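Local coordinates for protein glucose 1-dehydrogenase (Haloferax mediterranei, PDB 2B5W) that catalyses the zinc-dependent oxidation of D-glucose and related aldose sugars, passing the electrons to NADP+ or, less favourably, to NAD+, at residues A[153-158]-A[245-250]; A[179-184]-A[212-217]; A[70-73]-A[78-81]. The protein carries 1 engineered substitution. All blocks are in the same frame, centred on the assembly; numbering follows the deposited sequence.

Overall arrangement
Contacts 1 and 2 belong to the nucleotide-binding Rossmann domain, their centres about 15 Å apart, and both touch NADP. In the sequence both segments of contact 2 fall between those of contact 1, and backbone pairing of neighbouring strands 175-179 and 243-248 joins the two. Contact 1 links strand 243-248 to helix 149-164 at the nicotinamide end; contact 2 brings the starts of helices 183-194 and 213-220 together on the adenosine side, so the two shape the NADP site at the C-terminal edge of the parallel sheet. Contact 3 comes earlier, a surface loop of the GroES-like domain between strands 64-71 and 82-85, its centre about 33 Å and about 37 Å from those of contacts 1 and 2.

Contact 1. Residues A[153-158]-A[245-250]; sequences SITEKA and FIYEAT. With NAP (NADP nicotinamide-adenine-dinucleotide phosphate), chain I.
T155, on helix 149-164, meets the hydroxyl end of Y247, which projects from strand 243-248. The CB of T155 lies 3.7 Å from Y247 OH, and from there the threonine forks. One branch is polar: OG1 is hydrogen-bonded to Y247 OH at 2.7 Å and also passes close to Y247 CZ. The other branch, the methyl CG2, rests 3.9 Å from Y247 CE2. A chi1 of -66° sets OG1 beside the backbone N and the methyl anti to that N, which lets both branches face the phenol. Threonine suits the place because a single short side chain offers both a hydroxyl for the phenol and a methyl for the ring. T155 OG1 is also bonded to T188 OG1 of helix 183-194, which places this buried hydroxyl between two others. One helical turn after I154, the methyl of A158 packs 4.0 Å from the same Y247 CE2; so small a residue lets the tyrosine come up close to the helix.

In this Rossmann domain the strand belongs to the parallel sheet, and its C-terminal end opens onto the cofactor. There A249 O lies 3.3 Å from NAP C5D, while T250 N donates to E248 OE2 at 3.0 Å, which ties down the turn that leaves the strand. E248 OE1 is gripped by H288 of the second subunit. I154, next to T155, puts its CG2 methyl 3.9 Å from NAP C4N, the nicotinamide carbon that receives hydride. Its branched aliphatic side chain gives the nicotinamide an apolar neighbour and comes within about 6 Å of the zinc.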
loop_
_atom_site.group_PDB
_atom_site.type_symbol
_atom_site.label_atom_id
_atom_site.label_comp_id
_atom_site.label_asym_id
_atom_site.label_seq_id
_atom_site.Cartn_x
_atom_site.Cartn_y
_atom_site.Cartn_z
ATOM N N SER A 153 -17.295 11.317 -0.869
ATOM C CA SER A 153 -15.972 11.825 -0.461
ATOM C C SER A 153 -15.082 10.778 0.186
ATOM O O SER A 153 -13.848 10.842 0.047
ATOM C CB SER A 153 -16.095 13.073 0.441
ATOM O OG SER A 153 -16.398 12.775 1.778
ATOM N N ILE A 154 -15.683 9.875 0.954
ATOM C CA ILE A 154 -14.966 8.754 1.560
ATOM C C ILE A 154 -14.255 7.977 0.445
ATOM O O ILE A 154 -13.081 7.639 0.555
ATOM C CB ILE A 154 -15.910 7.849 2.371
ATOM C CG1 ILE A 154 -16.459 8.575 3.604
ATOM C CG2 ILE A 154 -15.222 6.551 2.693
ATOM C CD1 ILE A 154 -15.442 9.003 4.591
ATOM N N THR A 155 -14.984 7.642 -0.613
ATOM C CA THR A 155 -14.395 6.947 -1.737
ATOM C C THR A 155 -13.391 7.798 -2.480
ATOM O O THR A 155 -12.365 7.285 -2.908
ATOM C CB THR A 155 -15.509 6.436 -2.658
ATOM O OG1 THR A 155 -16.206 5.433 -1.890
ATOM C CG2 THR A 155 -14.937 5.755 -3.897
ATOM N N GLU A 156 -13.663 9.074 -2.632
ATOM C CA GLU A 156 -12.706 9.929 -3.328
ATOM C C GLU A 156 -11.354 9.880 -2.597
ATOM O O GLU A 156 -10.311 9.833 -3.246
ATOM C CB GLU A 156 -13.191 11.359 -3.419
ATOM C CG GLU A 156 -14.447 11.600 -4.230
ATOM C CD GLU A 156 -14.288 11.549 -5.740
ATOM O OE1 GLU A 156 -13.169 11.310 -6.264
ATOM O OE2 GLU A 156 -15.310 11.756 -6.392
ATOM N N LYS A 157 -11.354 9.931 -1.269
ATOM C CA LYS A 157 -10.087 9.863 -0.554
ATOM C C LYS A 157 -9.418 8.501 -0.739
ATOM O O LYS A 157 -8.222 8.412 -1.000
ATOM C CB LYS A 157 -10.251 10.137 0.948
ATOM C CG LYS A 157 -8.928 9.930 1.706
ATOM C CD LYS A 157 -8.999 10.124 3.207
ATOM C CE LYS A 157 -7.747 9.540 3.870
ATOM N NZ LYS A 157 -7.697 9.867 5.294
ATOM N N ALA A 158 -10.184 7.417 -0.583
ATOM C CA ALA A 158 -9.605 6.111 -0.657
ATOM C C ALA A 158 -8.986 5.872 -2.024
ATOM O O ALA A 158 -7.914 5.298 -2.115
ATOM C CB ALA A 158 -10.638 5.020 -0.306
ATOM N N PHE A 245 -8.054 -3.563 -9.408
ATOM C CA PHE A 245 -8.377 -2.703 -8.282
ATOM C C PHE A 245 -9.445 -3.394 -7.458
ATOM O O PHE A 245 -10.443 -3.868 -8.020
ATOM C CB PHE A 245 -8.891 -1.331 -8.718
ATOM C CG PHE A 245 -9.204 -0.448 -7.567
ATOM C CD1 PHE A 245 -8.228 -0.172 -6.612
ATOM C CD2 PHE A 245 -10.469 0.068 -7.354
ATOM C CE1 PHE A 245 -8.512 0.596 -5.540
ATOM C CE2 PHE A 245 -10.732 0.844 -6.275
ATOM C CZ PHE A 245 -9.741 1.083 -5.353
ATOM N N ILE A 246 -9.219 -3.515 -6.162
ATOM C CA ILE A 246 -10.238 -3.988 -5.234
ATOM C C ILE A 246 -10.526 -2.925 -4.188
ATOM O O ILE A 246 -9.612 -2.311 -3.648
ATOM C CB ILE A 246 -9.780 -5.313 -4.588
ATOM C CG1 ILE A 246 -9.689 -6.383 -5.673
ATOM C CG2 ILE A 246 -10.733 -5.703 -3.461
ATOM C CD1 ILE A 246 -9.177 -7.749 -5.183
ATOM N N TYR A 247 -11.805 -2.664 -3.947
ATOM C CA TYR A 247 -12.264 -1.786 -2.890
ATOM C C TYR A 247 -13.056 -2.602 -1.912
ATOM O O TYR A 247 -14.129 -3.113 -2.252
ATOM C CB TYR A 247 -13.165 -0.721 -3.529
ATOM C CG TYR A 247 -13.587 0.431 -2.665
ATOM C CD1 TYR A 247 -14.623 0.298 -1.746
ATOM C CD2 TYR A 247 -12.987 1.683 -2.801
ATOM C CE1 TYR A 247 -15.056 1.367 -0.993
ATOM C CE2 TYR A 247 -13.413 2.751 -2.021
ATOM C CZ TYR A 247 -14.433 2.587 -1.127
ATOM O OH TYR A 247 -14.916 3.625 -0.342
ATOM N N GLU A 248 -12.552 -2.707 -0.699
ATOM C CA GLU A 248 -13.200 -3.469 0.345
ATOM C C GLU A 248 -14.117 -2.604 1.195
ATOM O O GLU A 248 -13.693 -1.643 1.802
ATOM C CB GLU A 248 -12.150 -4.178 1.187
ATOM C CG GLU A 248 -12.704 -4.930 2.381
ATOM C CD GLU A 248 -12.966 -4.055 3.584
ATOM O OE1 GLU A 248 -12.062 -3.254 3.963
ATOM O OE2 GLU A 248 -14.070 -4.112 4.177
ATOM N N ALA A 249 -15.393 -2.975 1.251
ATOM C CA ALA A 249 -16.413 -2.260 1.999
ATOM C C ALA A 249 -17.405 -3.237 2.654
ATOM O O ALA A 249 -18.620 -3.045 2.578
ATOM C CB ALA A 249 -17.127 -1.285 1.089
ATOM N N THR A 250 -16.867 -4.300 3.244
ATOM C CA THR A 250 -17.671 -5.269 3.972
ATOM C C THR A 250 -17.428 -5.252 5.462
ATOM O O THR A 250 -18.280 -5.666 6.246
ATOM C CB THR A 250 -17.380 -6.697 3.503
ATOM O OG1 THR A 250 -15.975 -6.976 3.633
ATOM C CG2 THR A 250 -17.738 -6.904 2.067
HETATM P PA NAP I . -23.122 -1.939 5.409
HETATM O O1A NAP I . -23.214 -2.684 6.653
HETATM O O2A NAP I . -24.443 -1.273 4.999
HETATM O O5B NAP I . -22.678 -2.869 4.215
HETATM C C5B NAP I . -21.777 -3.936 4.331
HETATM C C4B NAP I . -22.285 -4.906 3.287
HETATM O O4B NAP I . -21.317 -5.922 3.141
HETATM C C3B NAP I . -23.623 -5.572 3.660
HETATM O O3B NAP I . -24.638 -5.349 2.695
HETATM C C2B NAP I . -23.267 -7.054 3.784
HETATM O O2B NAP I . -24.225 -7.946 3.238
HETATM C C1B NAP I . -21.985 -7.156 2.992
HETATM N N9A NAP I . -21.135 -8.218 3.495
HETATM C C8A NAP I . -20.628 -8.338 4.767
HETATM N N7A NAP I . -19.895 -9.466 4.826
HETATM C C5A NAP I . -19.970 -10.094 3.605
HETATM C C6A NAP I . -19.438 -11.275 3.079
HETATM N N6A NAP I . -18.711 -12.139 3.818
HETATM N N1A NAP I . -19.704 -11.613 1.772
HETATM C C2A NAP I . -20.463 -10.793 0.964
HETATM N N3A NAP I . -21.002 -9.623 1.471
HETATM C C4A NAP I . -20.743 -9.278 2.756
HETATM O O3 NAP I . -22.123 -0.707 5.556
HETATM P PN NAP I . -21.775 0.520 4.558
HETATM O O1N NAP I . -21.827 0.113 3.125
HETATM O O2N NAP I . -22.423 1.800 4.986
HETATM O O5D NAP I . -20.265 0.425 5.075
HETATM C C5D NAP I . -19.396 -0.577 4.585
HETATM C C4D NAP I . -18.157 -0.698 5.470
HETATM O O4D NAP I . -17.420 0.523 5.364
HETATM C C3D NAP I . -18.471 -0.890 6.957
HETATM O O3D NAP I . -17.587 -1.826 7.541
HETATM C C2D NAP I . -18.272 0.509 7.530
HETATM O O2D NAP I . -18.004 0.560 8.906
HETATM C C1D NAP I . -17.114 1.013 6.669
HETATM N N1N NAP I . -17.012 2.468 6.502
HETATM C C2N NAP I . -15.755 2.971 6.640
HETATM C C3N NAP I . -15.535 4.300 6.413
HETATM C C7N NAP I . -14.096 4.728 6.408
HETATM O O7N NAP I . -13.969 6.113 6.375
HETATM N N7N NAP I . -13.102 3.798 6.439
HETATM C C4N NAP I . -16.574 5.179 6.083
HETATM C C5N NAP I . -17.849 4.648 5.935
HETATM C C6N NAP I . -18.059 3.274 6.122
HETATM P P2B NAP I . -25.454 -8.573 4.151
HETATM O O1X NAP I . -26.391 -7.557 4.556
HETATM O O2X NAP I . -26.058 -9.632 3.205
HETATM O O3X NAP I . -24.854 -9.257 5.384
#

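Contact 2. Residues A[179-184]-A[212-217]; sequences LGNGSL and DPTIDI. With NAP (NADP nicotinamide-adenine-dinucleotide phosphate), chain I.
The dinucleotide-binding turn of the Rossmann fold reaches the start of helix 213-220 through N181, whose side chain meets that of T214 at about a right angle. N181 CB is 3.8 Å from T214 OG1, and the amide end lies beside the same hydroxyl. The methyl T214 CG2 packs 3.5 Å from N181 O.

With chi1 at 73°, T214 OG1 sits between its own backbone N and carbonyl carbon, which turns it back to the helix start while keeping it beside N181. There it donates to D212 OD1, the N-cap, at 2.6 Å. That oxygen also takes T214 N, from above the carboxylate plane, and I215 N, at 3.2 Å through its anti lone pair. A short acidic side chain suits the cap, since it can fold back on the first amides of the helix, and its OD2 salt-bridges R208, an NADP-binding residue.

The glycine-rich turn follows strand 175-179 as in the GxGxxG pattern. G182, without a side chain, brings its CA 3.4 Å from NAP O5B, and the pyrophosphate can settle at the start of helix 183-194. There L184 N donates to NAP O1N at 3.2 Å, with an N-H...O angle of 150°, while L184 CD2 lies 3.8 Å from NAP C6N beside the nicotinamide.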
loop_
_atom_site.group_PDB
_atom_site.type_symbol
_atom_site.label_atom_id
_atom_site.label_comp_id
_atom_site.label_asym_id
_atom_site.label_seq_id
_atom_site.Cartn_x
_atom_site.Cartn_y
_atom_site.Cartn_z
ATOM N N LEU A 179 -15.983 -5.041 -2.871
ATOM C CA LEU A 179 -16.461 -6.037 -1.931
ATOM C C LEU A 179 -17.492 -5.387 -1.010
ATOM O O LEU A 179 -17.180 -4.472 -0.238
ATOM C CB LEU A 179 -15.320 -6.617 -1.092
ATOM C CG LEU A 179 -14.067 -7.007 -1.828
ATOM C CD1 LEU A 179 -13.016 -7.510 -0.836
ATOM C CD2 LEU A 179 -14.264 -7.960 -2.966
ATOM N N GLY A 180 -18.742 -5.839 -1.072
ATOM C CA GLY A 180 -19.781 -5.227 -0.281
ATOM C C GLY A 180 -20.840 -4.538 -1.091
ATOM O O GLY A 180 -20.544 -3.794 -2.053
ATOM N N ASN A 181 -22.082 -4.790 -0.679
ATOM C CA ASN A 181 -23.251 -4.285 -1.383
ATOM C C ASN A 181 -24.072 -3.391 -0.491
ATOM O O ASN A 181 -25.268 -3.234 -0.677
ATOM C CB ASN A 181 -24.117 -5.457 -1.930
ATOM C CG ASN A 181 -24.627 -6.359 -0.836
ATOM O OD1 ASN A 181 -23.977 -6.562 0.184
ATOM N ND2 ASN A 181 -25.818 -6.912 -1.045
ATOM N N GLY A 182 -23.435 -2.766 0.489
ATOM C CA GLY A 182 -24.077 -1.744 1.280
ATOM C C GLY A 182 -24.042 -0.418 0.527
ATOM O O GLY A 182 -23.574 -0.366 -0.617
ATOM N N SER A 183 -24.543 0.655 1.140
ATOM C CA SER A 183 -24.613 1.900 0.366
ATOM C C SER A 183 -23.225 2.379 -0.077
ATOM O O SER A 183 -23.084 2.954 -1.139
ATOM C CB SER A 183 -25.381 2.993 1.114
ATOM O OG SER A 183 -24.753 3.397 2.300
ATOM N N LEU A 184 -22.211 2.179 0.753
ATOM C CA LEU A 184 -20.859 2.630 0.358
ATOM C C LEU A 184 -20.330 1.827 -0.854
ATOM O O LEU A 184 -19.807 2.376 -1.832
ATOM C CB LEU A 184 -19.879 2.587 1.541
ATOM C CG LEU A 184 -18.469 3.112 1.214
ATOM C CD1 LEU A 184 -18.481 4.579 0.766
ATOM C CD2 LEU A 184 -17.502 2.875 2.387
ATOM N N ASP A 212 -33.441 -9.195 -5.085
ATOM C CA ASP A 212 -32.750 -8.304 -4.142
ATOM C C ASP A 212 -32.399 -7.016 -4.876
ATOM O O ASP A 212 -31.917 -7.060 -6.005
ATOM C CB ASP A 212 -31.501 -8.971 -3.627
ATOM C CG ASP A 212 -30.808 -8.150 -2.593
ATOM O OD1 ASP A 212 -30.024 -7.266 -3.051
ATOM O OD2 ASP A 212 -30.966 -8.324 -1.363
ATOM N N PRO A 213 -32.677 -5.863 -4.263
ATOM C CA PRO A 213 -32.469 -4.594 -5.002
ATOM C C PRO A 213 -31.003 -4.174 -5.131
ATOM O O PRO A 213 -30.680 -3.364 -6.030
ATOM C CB PRO A 213 -33.213 -3.559 -4.159
ATOM C CG PRO A 213 -33.176 -4.105 -2.774
ATOM C CD PRO A 213 -33.274 -5.634 -2.938
ATOM N N THR A 214 -30.126 -4.728 -4.313
ATOM C CA THR A 214 -28.690 -4.484 -4.501
ATOM C C THR A 214 -28.146 -5.273 -5.688
ATOM O O THR A 214 -27.393 -4.770 -6.493
ATOM C CB THR A 214 -27.813 -4.737 -3.221
ATOM O OG1 THR A 214 -27.684 -6.136 -2.938
ATOM C CG2 THR A 214 -28.427 -4.148 -1.965
ATOM N N ILE A 215 -28.600 -6.512 -5.849
ATOM C CA ILE A 215 -28.243 -7.257 -7.044
ATOM C C ILE A 215 -28.725 -6.526 -8.297
ATOM O O ILE A 215 -28.036 -6.422 -9.315
ATOM C CB ILE A 215 -28.842 -8.688 -6.995
ATOM C CG1 ILE A 215 -28.283 -9.448 -5.785
ATOM C CG2 ILE A 215 -28.517 -9.431 -8.309
ATOM C CD1 ILE A 215 -28.811 -10.938 -5.628
ATOM N N ASP A 216 -29.949 -6.007 -8.227
ATOM C CA ASP A 216 -30.492 -5.347 -9.350
ATOM C C ASP A 216 -29.646 -4.110 -9.713
ATOM O O ASP A 216 -29.391 -3.858 -10.860
ATOM C CB ASP A 216 -31.918 -4.903 -9.076
ATOM C CG ASP A 216 -32.924 -6.041 -8.997
ATOM O OD1 ASP A 216 -32.600 -7.161 -9.427
ATOM O OD2 ASP A 216 -34.066 -5.818 -8.498
ATOM N N ILE A 217 -29.201 -3.346 -8.691
ATOM C CA ILE A 217 -28.370 -2.168 -8.975
ATOM C C ILE A 217 -27.043 -2.586 -9.583
ATOM O O ILE A 217 -26.579 -2.034 -10.573
ATOM C CB ILE A 217 -28.148 -1.350 -7.678
ATOM C CG1 ILE A 217 -29.367 -0.492 -7.397
ATOM C CG2 ILE A 217 -26.904 -0.442 -7.837
ATOM C CD1 ILE A 217 -29.362 0.149 -6.025
HETATM P PA NAP I . -23.122 -1.939 5.409
HETATM O O1A NAP I . -23.214 -2.684 6.653
HETATM O O2A NAP I . -24.443 -1.273 4.999
HETATM O O5B NAP I . -22.678 -2.869 4.215
HETATM C C5B NAP I . -21.777 -3.936 4.331
HETATM C C4B NAP I . -22.285 -4.906 3.287
HETATM O O4B NAP I . -21.317 -5.922 3.141
HETATM C C3B NAP I . -23.623 -5.572 3.660
HETATM O O3B NAP I . -24.638 -5.349 2.695
HETATM C C2B NAP I . -23.267 -7.054 3.784
HETATM O O2B NAP I . -24.225 -7.946 3.238
HETATM C C1B NAP I . -21.985 -7.156 2.992
HETATM N N9A NAP I . -21.135 -8.218 3.495
HETATM C C8A NAP I . -20.628 -8.338 4.767
HETATM N N7A NAP I . -19.895 -9.466 4.826
HETATM C C5A NAP I . -19.970 -10.094 3.605
HETATM C C6A NAP I . -19.438 -11.275 3.079
HETATM N N6A NAP I . -18.711 -12.139 3.818
HETATM N N1A NAP I . -19.704 -11.613 1.772
HETATM C C2A NAP I . -20.463 -10.793 0.964
HETATM N N3A NAP I . -21.002 -9.623 1.471
HETATM C C4A NAP I . -20.743 -9.278 2.756
HETATM O O3 NAP I . -22.123 -0.707 5.556
HETATM P PN NAP I . -21.775 0.520 4.558
HETATM O O1N NAP I . -21.827 0.113 3.125
HETATM O O2N NAP I . -22.423 1.800 4.986
HETATM O O5D NAP I . -20.265 0.425 5.075
HETATM C C5D NAP I . -19.396 -0.577 4.585
HETATM C C4D NAP I . -18.157 -0.698 5.470
HETATM O O4D NAP I . -17.420 0.523 5.364
HETATM C C3D NAP I . -18.471 -0.890 6.957
HETATM O O3D NAP I . -17.587 -1.826 7.541
HETATM C C2D NAP I . -18.272 0.509 7.530
HETATM O O2D NAP I . -18.004 0.560 8.906
HETATM C C1D NAP I . -17.114 1.013 6.669
HETATM N N1N NAP I . -17.012 2.468 6.502
HETATM C C2N NAP I . -15.755 2.971 6.640
HETATM C C3N NAP I . -15.535 4.300 6.413
HETATM C C7N NAP I . -14.096 4.728 6.408
HETATM O O7N NAP I . -13.969 6.113 6.375
HETATM N N7N NAP I . -13.102 3.798 6.439
HETATM C C4N NAP I . -16.574 5.179 6.083
HETATM C C5N NAP I . -17.849 4.648 5.935
HETATM C C6N NAP I . -18.059 3.274 6.122
HETATM P P2B NAP I . -25.454 -8.573 4.151
HETATM O O1X NAP I . -26.391 -7.557 4.556
HETATM O O2X NAP I . -26.058 -9.632 3.205
HETATM O O3X NAP I . -24.854 -9.257 5.384
#

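Contact 3. Residues A[70-73]-A[78-81]; sequences VDPN and EEGD
E78 begins segment 78-81 with its backbone against P72: E78 N lies 4.3 Å from P72 CB. The amide is engaged within its own turn, donating to D81 OD2 at 2.9 Å along a nearly straight path of 161°, from above the carboxylate plane.

E79 follows, touching both P72 and V70. Its N stands 4.0 Å from P72 CG, so the proline ring, a compact apolar surface, sits beside the backbone of the turn. The side chain takes another direction: with CG anti to the backbone N (chi1 -168°), it extends past the V70 carbonyl, with E79 CD 3.8 Å from V70 O. The carboxylate stays well apart from that of D71, whose OD1 accepts N73 N in an Asx turn that bends the chain after the strand.

G80 adopts a positive phi, 90°, at the third position of a type II beta turn, where glycine is readily accommodated. D81 closes that turn, its N donating to E78 O at 3.0 Å, and together with G80 it pairs through the backbone with V69. Acidic residues such as E78 and E79 on an exposed loop are consistent with the acidic surfaces of halophilic proteins. V70 and D71 form a classic beta bulge opposite L29, and the whole is the connection between antiparallel strands 64-71 and 82-85, a beta hairpin of the GroES-like domain.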
loop_
_atom_site.group_PDB
_atom_site.type_symbol
_atom_site.label_atom_id
_atom_site.label_comp_id
_atom_site.label_asym_id
_atom_site.label_seq_id
_atom_site.Cartn_x
_atom_site.Cartn_y
_atom_site.Cartn_z
ATOM N N VAL A 70 -27.890 30.063 7.167
ATOM C CA VAL A 70 -28.927 31.005 7.576
ATOM C C VAL A 70 -28.305 32.233 8.266
ATOM O O VAL A 70 -28.894 33.309 8.237
ATOM C CB VAL A 70 -30.057 30.377 8.424
ATOM C CG1 VAL A 70 -30.847 29.361 7.597
ATOM C CG2 VAL A 70 -29.518 29.736 9.696
ATOM N N ASP A 71 -27.115 32.078 8.852
ATOM C CA ASP A 71 -26.352 33.208 9.400
ATOM C C ASP A 71 -24.870 33.003 9.098
ATOM O O ASP A 71 -24.202 32.194 9.739
ATOM C CB ASP A 71 -26.570 33.351 10.906
ATOM C CG ASP A 71 -25.807 34.539 11.514
ATOM O OD1 ASP A 71 -25.182 35.321 10.767
ATOM O OD2 ASP A 71 -25.786 34.749 12.748
ATOM N N PRO A 72 -24.324 33.728 8.114
ATOM C CA PRO A 72 -22.893 33.615 7.798
ATOM C C PRO A 72 -21.932 34.216 8.832
ATOM O O PRO A 72 -20.738 33.964 8.738
ATOM C CB PRO A 72 -22.768 34.340 6.448
ATOM C CG PRO A 72 -23.883 35.209 6.379
ATOM C CD PRO A 72 -25.028 34.629 7.191
ATOM N N ASN A 73 -22.475 34.959 9.790
ATOM C CA ASN A 73 -21.724 35.463 10.932
ATOM C C ASN A 73 -20.514 36.226 10.378
ATOM O O ASN A 73 -20.691 37.066 9.475
ATOM C CB ASN A 73 -21.352 34.294 11.866
ATOM C CG ASN A 73 -20.882 34.754 13.246
ATOM O OD1 ASN A 73 -21.360 35.771 13.773
ATOM N ND2 ASN A 73 -19.932 34.006 13.839
ATOM N N GLU A 78 -22.240 33.006 2.352
ATOM C CA GLU A 78 -23.418 33.821 2.133
ATOM C C GLU A 78 -24.697 33.122 2.572
ATOM O O GLU A 78 -24.839 31.906 2.456
ATOM C CB GLU A 78 -23.535 34.163 0.644
ATOM C CG GLU A 78 -22.336 34.917 0.124
ATOM C CD GLU A 78 -22.489 35.344 -1.325
ATOM O OE1 GLU A 78 -22.196 34.547 -2.240
ATOM O OE2 GLU A 78 -22.912 36.486 -1.548
ATOM N N GLU A 79 -25.627 33.924 3.066
ATOM C CA GLU A 79 -26.990 33.505 3.384
ATOM C C GLU A 79 -27.639 32.846 2.163
ATOM O O GLU A 79 -27.583 33.364 1.057
ATOM C CB GLU A 79 -27.795 34.720 3.828
ATOM C CG GLU A 79 -29.129 34.388 4.459
ATOM C CD GLU A 79 -29.687 35.535 5.291
ATOM O OE1 GLU A 79 -28.900 36.356 5.815
ATOM O OE2 GLU A 79 -30.925 35.610 5.435
ATOM N N GLY A 80 -28.203 31.662 2.378
ATOM C CA GLY A 80 -28.763 30.854 1.322
ATOM C C GLY A 80 -27.815 29.864 0.650
ATOM O O GLY A 80 -28.305 29.042 -0.157
ATOM N N ASP A 81 -26.505 29.900 0.928
ATOM C CA ASP A 81 -25.546 28.943 0.371
ATOM C C ASP A 81 -25.905 27.522 0.827
ATOM O O ASP A 81 -26.305 27.315 1.982
ATOM C CB ASP A 81 -24.137 29.177 0.843
ATOM C CG ASP A 81 -23.490 30.367 0.200
ATOM O OD1 ASP A 81 -24.126 30.965 -0.704
ATOM O OD2 ASP A 81 -22.348 30.737 0.563
#